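Local coordinates for ABC transporter substrate-binding protein (Bradyrhizobium japonicum, PDB 4I1D), which probably captures a small solute in the periplasm for uptake by an ABC transporter, perhaps a polyamine, and here carries d-malate, at residues Pro25-Lys29 / Leu30-Ile34; Asp159-Tyr162 / Pro163-Val166; Asn278-Pro282 / Glu283-Gln287. All blocks are in the same frame, centred on the assembly; numbering follows the deposited sequence.

Contact 1: residues Pro25-Lys29 / Leu30-Ile34; sequences PSAKK and LGITI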
loop_
_atom_site.group_PDB
_atom_site.type_symbol
_atom_site.label_atom_id
_atom_site.label_comp_id
_atom_site.label_asym_id
_atom_site.label_seq_id
_atom_site.Cartn_x
_atom_site.Cartn_y
_atom_site.Cartn_z
ATOM N N PRO A 25 15.448 -45.118 23.035
ATOM C CA PRO A 25 16.443 -46.202 23.095
ATOM C C PRO A 25 17.865 -45.683 22.834
ATOM O O PRO A 25 18.801 -46.124 23.491
ATOM C CB PRO A 25 15.992 -47.164 21.985
ATOM C CG PRO A 25 14.533 -46.822 21.733
ATOM C CD PRO A 25 14.434 -45.339 21.986
ATOM N N SER A 26 18.021 -44.754 21.898
ATOM C CA SER A 26 19.330 -44.162 21.623
ATOM C C SER A 26 19.892 -43.382 22.815
ATOM O O SER A 26 21.070 -43.501 23.149
ATOM C CB SER A 26 19.249 -43.242 20.403
ATOM O OG SER A 26 19.047 -43.993 19.220
ATOM N N ALA A 27 19.051 -42.569 23.444
ATOM C CA ALA A 27 19.470 -41.810 24.617
ATOM C C ALA A 27 19.884 -42.748 25.757
ATOM O O ALA A 27 20.830 -42.472 26.497
ATOM C CB ALA A 27 18.356 -40.880 25.070
ATOM N N LYS A 28 19.167 -43.857 25.894
ATOM C CA LYS A 28 19.483 -44.840 26.919
ATOM C C LYS A 28 20.813 -45.530 26.609
ATOM O O LYS A 28 21.678 -45.630 27.468
ATOM C CB LYS A 28 18.352 -45.864 27.053
ATOM C CG LYS A 28 18.525 -46.825 28.232
ATOM C CD LYS A 28 17.267 -47.639 28.516
ATOM C CE LYS A 28 17.421 -48.460 29.801
ATOM N NZ LYS A 28 16.218 -49.290 30.123
ATOM N N LYS A 29 20.979 -45.988 25.373
ATOM C CA LYS A 29 22.211 -46.651 24.953
ATOM C C LYS A 29 23.419 -45.743 25.141
ATOM O O LYS A 29 24.460 -46.168 25.638
ATOM C CB LYS A 29 22.118 -47.073 23.483
ATOM C CG LYS A 29 23.137 -48.121 23.055
ATOM C CD LYS A 29 22.875 -49.446 23.751
ATOM C CE LYS A 29 23.554 -50.616 23.036
ATOM N NZ LYS A 29 22.582 -51.456 22.268
ATOM N N LEU A 30 23.275 -44.489 24.737
ATOM C CA LEU A 30 24.395 -43.558 24.743
ATOM C C LEU A 30 24.592 -42.911 26.106
ATOM O O LEU A 30 25.674 -42.407 26.411
ATOM C CB LEU A 30 24.207 -42.488 23.661
ATOM C CG LEU A 30 24.434 -42.969 22.222
ATOM C CD1 LEU A 30 23.896 -41.971 21.206
ATOM C CD2 LEU A 30 25.916 -43.247 21.978
ATOM N N GLY A 31 23.551 -42.937 26.928
ATOM C CA GLY A 31 23.614 -42.294 28.229
ATOM C C GLY A 31 23.633 -40.783 28.087
ATOM O O GLY A 31 24.434 -40.101 28.726
ATOM N N ILE A 32 22.757 -40.264 27.231
ATOM C CA ILE A 32 22.634 -38.824 27.017
ATOM C C ILE A 32 21.183 -38.368 27.172
ATOM O O ILE A 32 20.262 -39.184 27.237
ATOM C CB ILE A 32 23.120 -38.409 25.604
ATOM C CG1 ILE A 32 22.254 -39.055 24.530
ATOM C CG2 ILE A 32 24.554 -38.819 25.394
ATOM C CD1 ILE A 32 22.626 -38.648 23.112
ATOM N N THR A 33 20.989 -37.057 27.237
ATOM C CA THR A 33 19.654 -36.480 27.226
ATOM C C THR A 33 19.360 -35.910 25.829
ATOM O O THR A 33 20.118 -35.097 25.301
ATOM C CB THR A 33 19.505 -35.380 28.307
ATOM O OG1 THR A 33 19.471 -35.981 29.608
ATOM C CG2 THR A 33 18.225 -34.580 28.106
ATOM N N ILE A 34 18.272 -36.352 25.219
ATOM C CA ILE A 34 17.866 -35.782 23.941
ATOM C C ILE A 34 16.735 -34.790 24.158
ATOM O O ILE A 34 15.598 -35.179 24.411
ATOM C CB ILE A 34 17.436 -36.877 22.943
ATOM C CG1 ILE A 34 18.491 -37.988 22.907
ATOM C CG2 ILE A 34 17.180 -36.277 21.537
ATOM C CD1 ILE A 34 18.238 -39.059 21.868
#
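Ala27 O takes two backbone N-H groups at the C-terminal end of helix 12-30. Ile32 N reaches it at 3.0 Å, lying in the carbonyl plane on a lone pair, while Gly31 N sits nearer, at 2.8 Å, but makes only a weak bond because its N-H is poorly aimed. Gly31 N also leans on Lys28 O, again weakly, at 3.3 Å. The Ile32 to Ala27 and Gly31 to Lys28 bonds, with the positive phi of 70° at Gly31, define a Schellman motif. One residue earlier the ordinary helical bond is intact, Leu30 N to Ser26 O at 2.9 Å. Past the glycine the chain folds back over Ala27, whose CB touches Ile34 CG1 at 3.6 Å and also meets Ile34 CD1. Ile34 CG1 is anti to its own carbonyl carbon (chi1 -49°), which swings the CG1-CD1 arm over the helix. Ile32 CG1 grazes Ala27 more loosely, lying 3.9 Å from Ala27 CA. Phe248 of helix 242-252 also touches Ile34. Carbonyls at the helix end thus find donors in the turning chain, and the apolar contact of Ala27 with Ile34 packs strand 33-38 on the end of the helix that precedes it in the beta-alpha-beta unit.

Contact 2: residues Asp159-Tyr162 / Pro163-Val166; sequences DKLY and PLDV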
loop_
_atom_site.group_PDB
_atom_site.type_symbol
_atom_site.label_atom_id
_atom_site.label_comp_id
_atom_site.label_asym_id
_atom_site.label_seq_id
_atom_site.Cartn_x
_atom_site.Cartn_y
_atom_site.Cartn_z
ATOM N N ASP A 159 9.431 -44.179 -13.601
ATOM C CA ASP A 159 10.890 -44.248 -13.579
ATOM C C ASP A 159 11.537 -43.482 -14.739
ATOM O O ASP A 159 12.742 -43.576 -14.955
ATOM C CB ASP A 159 11.359 -45.705 -13.560
ATOM C CG ASP A 159 10.904 -46.479 -14.783
ATOM O OD1 ASP A 159 9.938 -46.035 -15.445
ATOM O OD2 ASP A 159 11.508 -47.533 -15.079
ATOM N N LYS A 160 10.737 -42.712 -15.472
ATOM C CA LYS A 160 11.261 -41.892 -16.562
ATOM C C LYS A 160 10.983 -40.395 -16.366
ATOM O O LYS A 160 11.055 -39.617 -17.312
ATOM C CB LYS A 160 10.660 -42.348 -17.892
ATOM C CG LYS A 160 10.981 -43.786 -18.279
ATOM C CD LYS A 160 12.429 -43.945 -18.735
ATOM C CE LYS A 160 12.654 -45.304 -19.393
ATOM N NZ LYS A 160 14.014 -45.438 -19.984
ATOM N N LEU A 161 10.672 -39.994 -15.141
ATOM C CA LEU A 161 10.257 -38.621 -14.874
ATOM C C LEU A 161 11.360 -37.569 -14.986
ATOM O O LEU A 161 11.140 -36.489 -15.532
ATOM C CB LEU A 161 9.611 -38.529 -13.489
ATOM C CG LEU A 161 8.202 -39.106 -13.422
ATOM C CD1 LEU A 161 7.814 -39.380 -11.995
ATOM C CD2 LEU A 161 7.237 -38.143 -14.073
ATOM N N TYR A 162 12.538 -37.871 -14.448
ATOM C CA TYR A 162 13.586 -36.861 -14.303
ATOM C C TYR A 162 14.560 -36.845 -15.485
ATOM O O TYR A 162 14.859 -37.888 -16.062
ATOM C CB TYR A 162 14.323 -37.048 -12.963
ATOM C CG TYR A 162 13.413 -36.918 -11.756
ATOM C CD1 TYR A 162 13.069 -35.670 -11.253
ATOM C CD2 TYR A 162 12.890 -38.041 -11.127
ATOM C CE1 TYR A 162 12.232 -35.537 -10.156
ATOM C CE2 TYR A 162 12.045 -37.922 -10.018
ATOM C CZ TYR A 162 11.720 -36.668 -9.541
ATOM O OH TYR A 162 10.890 -36.538 -8.448
ATOM N N PRO A 163 15.032 -35.652 -15.877
ATOM C CA PRO A 163 14.645 -34.335 -15.352
ATOM C C PRO A 163 13.208 -33.987 -15.731
ATOM O O PRO A 163 12.781 -34.348 -16.822
ATOM C CB PRO A 163 15.620 -33.383 -16.052
ATOM C CG PRO A 163 16.019 -34.114 -17.326
ATOM C CD PRO A 163 16.056 -35.558 -16.938
ATOM N N LEU A 164 12.470 -33.309 -14.852
ATOM C CA LEU A 164 11.047 -33.076 -15.091
ATOM C C LEU A 164 10.806 -32.147 -16.274
ATOM O O LEU A 164 11.474 -31.129 -16.415
ATOM C CB LEU A 164 10.354 -32.503 -13.849
ATOM C CG LEU A 164 10.324 -33.358 -12.577
ATOM C CD1 LEU A 164 9.514 -32.669 -11.496
ATOM C CD2 LEU A 164 9.772 -34.758 -12.833
ATOM N N ASP A 165 9.852 -32.506 -17.128
ATOM C CA ASP A 165 9.371 -31.586 -18.150
ATOM C C ASP A 165 8.368 -30.651 -17.477
ATOM O O ASP A 165 7.176 -30.972 -17.364
ATOM C CB ASP A 165 8.706 -32.349 -19.291
ATOM C CG ASP A 165 8.268 -31.443 -20.439
ATOM O OD1 ASP A 165 8.183 -30.209 -20.241
ATOM O OD2 ASP A 165 8.002 -31.979 -21.543
ATOM N N VAL A 166 8.861 -29.497 -17.028
ATOM C CA VAL A 166 8.074 -28.600 -16.182
ATOM C C VAL A 166 6.908 -27.920 -16.906
ATOM O O VAL A 166 5.800 -27.867 -16.364
ATOM C CB VAL A 166 8.960 -27.577 -15.429
ATOM C CG1 VAL A 166 8.121 -26.777 -14.441
ATOM C CG2 VAL A 166 10.061 -28.307 -14.678
HETATM O O HOH W 1 9.154 -35.340 -16.998
#
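A cis-proline turn, Tyr162-Pro163, bends the loop between helices 146-153 and 166-176 and brings Leu161 and Tyr162 against Leu164. With the peptide bond before Pro163 cis, the Tyr162 and Pro163 CA atoms are only 2.9 Å apart. Leu164 CD2 lies over one face of the tyrosine ring, 4.1 Å from its centroid and 28° off the normal, a CH-pi contact made on the CD1-CE1 side. The two side chains run next to each other in the same direction; both have CG anti to the carbonyl carbon (chi1 -60° and -62°), which keeps the leucine branch alongside the ring. The same methyl also packs on Leu161 CB at 3.8 Å, bridging both residues ahead of the proline. At the far end of the ring, Tyr162 OH is hydrogen-bonded to Glu148, which ties the turn to helix 146-153, and Trp305 covers Pro163 and Leu164. Asp165 is the N-cap of helix 166-176, its OD1 accepting from Arg168 N. No direct hydrogen bond spans the turn. Leu161 O instead receives a CA-H...O contact from Leu164 CA at 3.4 Å, and a water takes a bond from Asp165 N at 2.9 Å while donating to Leu161 O at 2.7 Å.

Contact 3: residues Asn278-Pro282 / Glu283-Gln287; sequences NVIKP and ERAAQ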
loop_
_atom_site.group_PDB
_atom_site.type_symbol
_atom_site.label_atom_id
_atom_site.label_comp_id
_atom_site.label_asym_id
_atom_site.label_seq_id
_atom_site.Cartn_x
_atom_site.Cartn_y
_atom_site.Cartn_z
ATOM N N ASN A 278 14.610 -58.890 11.401
ATOM C CA ASN A 278 13.601 -59.804 11.930
ATOM C C ASN A 278 12.786 -59.216 13.076
ATOM O O ASN A 278 12.444 -59.930 14.024
ATOM C CB ASN A 278 14.247 -61.115 12.391
ATOM C CG ASN A 278 13.853 -62.295 11.528
ATOM O OD1 ASN A 278 12.936 -63.043 11.865
ATOM N ND2 ASN A 278 14.548 -62.470 10.407
ATOM N N VAL A 279 12.488 -57.920 13.005
ATOM C CA VAL A 279 11.580 -57.313 13.977
ATOM C C VAL A 279 10.280 -56.926 13.294
ATOM O O VAL A 279 9.227 -56.876 13.930
ATOM C CB VAL A 279 12.188 -56.091 14.715
ATOM C CG1 VAL A 279 13.704 -56.095 14.604
ATOM C CG2 VAL A 279 11.600 -54.791 14.194
ATOM N N ILE A 280 10.363 -56.673 11.991
ATOM C CA ILE A 280 9.195 -56.356 11.174
ATOM C C ILE A 280 8.621 -57.604 10.515
ATOM O O ILE A 280 9.255 -58.198 9.645
ATOM C CB ILE A 280 9.551 -55.360 10.065
ATOM C CG1 ILE A 280 10.272 -54.142 10.651
ATOM C CG2 ILE A 280 8.297 -54.935 9.310
ATOM C CD1 ILE A 280 10.816 -53.190 9.599
ATOM N N LYS A 281 7.419 -57.995 10.928
ATOM C CA LYS A 281 6.744 -59.149 10.341
ATOM C C LYS A 281 6.351 -58.861 8.885
ATOM O O LYS A 281 6.082 -57.709 8.527
ATOM C CB LYS A 281 5.513 -59.523 11.174
ATOM C CG LYS A 281 5.808 -59.726 12.661
ATOM C CD LYS A 281 4.593 -60.265 13.433
ATOM C CE LYS A 281 3.962 -59.209 14.352
ATOM N NZ LYS A 281 3.218 -58.134 13.617
ATOM N N PRO A 282 6.317 -59.909 8.043
ATOM C CA PRO A 282 6.011 -59.787 6.610
ATOM C C PRO A 282 4.723 -59.001 6.340
ATOM O O PRO A 282 4.712 -58.130 5.465
ATOM C CB PRO A 282 5.830 -61.243 6.164
ATOM C CG PRO A 282 6.577 -62.054 7.184
ATOM C CD PRO A 282 6.405 -61.319 8.471
ATOM N N GLU A 283 3.664 -59.314 7.085
ATOM C CA GLU A 283 2.370 -58.650 6.940
ATOM C C GLU A 283 2.475 -57.137 7.155
ATOM O O GLU A 283 1.771 -56.362 6.515
ATOM C CB GLU A 283 1.360 -59.229 7.935
ATOM C CG GLU A 283 1.612 -60.683 8.325
ATOM C CD GLU A 283 0.925 -61.669 7.394
ATOM O OE1 GLU A 283 0.208 -61.221 6.468
ATOM O OE2 GLU A 283 1.098 -62.894 7.591
ATOM N N ARG A 284 3.351 -56.727 8.067
ATOM C CA ARG A 284 3.522 -55.312 8.387
ATOM C C ARG A 284 4.388 -54.601 7.353
ATOM O O ARG A 284 4.105 -53.463 6.969
ATOM C CB ARG A 284 4.124 -55.145 9.790
ATOM C CG ARG A 284 4.466 -53.702 10.168
ATOM C CD ARG A 284 3.233 -52.815 10.097
ATOM N NE ARG A 284 3.520 -51.412 10.389
ATOM C CZ ARG A 284 2.689 -50.408 10.115
ATOM N NH1 ARG A 284 1.523 -50.655 9.527
ATOM N NH2 ARG A 284 3.024 -49.157 10.416
ATOM N N ALA A 285 5.450 -55.269 6.914
ATOM C CA ALA A 285 6.343 -54.700 5.909
ATOM C C ALA A 285 5.579 -54.396 4.625
ATOM O O ALA A 285 5.825 -53.378 3.964
ATOM C CB ALA A 285 7.494 -55.653 5.626
ATOM N N ALA A 286 4.643 -55.283 4.292
ATOM C CA ALA A 286 3.857 -55.174 3.065
ATOM C C ALA A 286 3.064 -53.871 2.977
ATOM O O ALA A 286 2.496 -53.555 1.925
ATOM C CB ALA A 286 2.917 -56.377 2.931
ATOM N N GLN A 287 3.025 -53.124 4.081
ATOM C CA GLN A 287 2.247 -51.892 4.157
ATOM C C GLN A 287 3.130 -50.658 4.092
ATOM O O GLN A 287 2.631 -49.531 4.118
ATOM C CB GLN A 287 1.418 -51.862 5.444
ATOM C CG GLN A 287 0.354 -52.957 5.511
ATOM C CD GLN A 287 -0.216 -53.152 6.906
ATOM O OE1 GLN A 287 0.372 -52.722 7.902
ATOM N NE2 GLN A 287 -1.369 -53.812 6.985
#
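This is a helix N-terminus on the protein surface, where the loop after strand 268-269 turns into the short helix 282-285. Lys281 occupies the N-cap position and Pro282 begins the helix, a place where the missing proline N-H costs no helical bond. The first turn hangs from two carbonyls. Lys281 O receives Ala285 N at 3.0 Å in a straight bond, 163° at the hydrogen, approaching the oxygen almost end-on, and it also takes Arg284 N at 2.9 Å in a weak, more bent one. Next, Pro282 O accepts Ala286 N at 3.1 Å from somewhat out of the carbonyl plane. Beside this polar framework Ile280 adds an apolar touch: its CG2 methyl, anti to the backbone N, rests 3.8 Å from Ala285 CB and also meets the aliphatic stem of Arg284 at CG. Ile280 also packs on Pro262 and Ala259, joining the turn to helix 255-260 and the loop after it.

The stem of Arg284 starts out with CG anti to its backbone N (chi1 174°) and bends at chi2, carrying the guanidinium away from residues 278-282 toward several oxygens. NE donates to Pro262 O, which limits how the group can turn, while a sulfate, probably from the crystallisation liquor, and Asp266 form only long, weak ion pairs with it. A further grip comes from one turn further along: Arg284 NH1 donates to Gln287 OE1 at 2.9 Å, the amide oxygen sitting 15° out of the guanidinium plane.

From the N terminus, contact 1 comes first, closing the turn from helix 12-30 into strand 33-38. Contact 2 follows, bending the loop between helices 146-153 and 166-176. Contact 3 is last, at the start of helix 282-285. Each closes locally before the next opens, so the three run in series with neither nesting nor crossing. Contacts 1 and 2 lie on opposite sides of the chain's centre, their centres 42 Å apart. Contacts 1 and 3 come nearer, about 11 Å between nearest atoms, and both have side chains packing on helix 255-260. Contact 2 packs on helices 146-153, 303-306 and 309-321. None of the three touches the d-malate pocket.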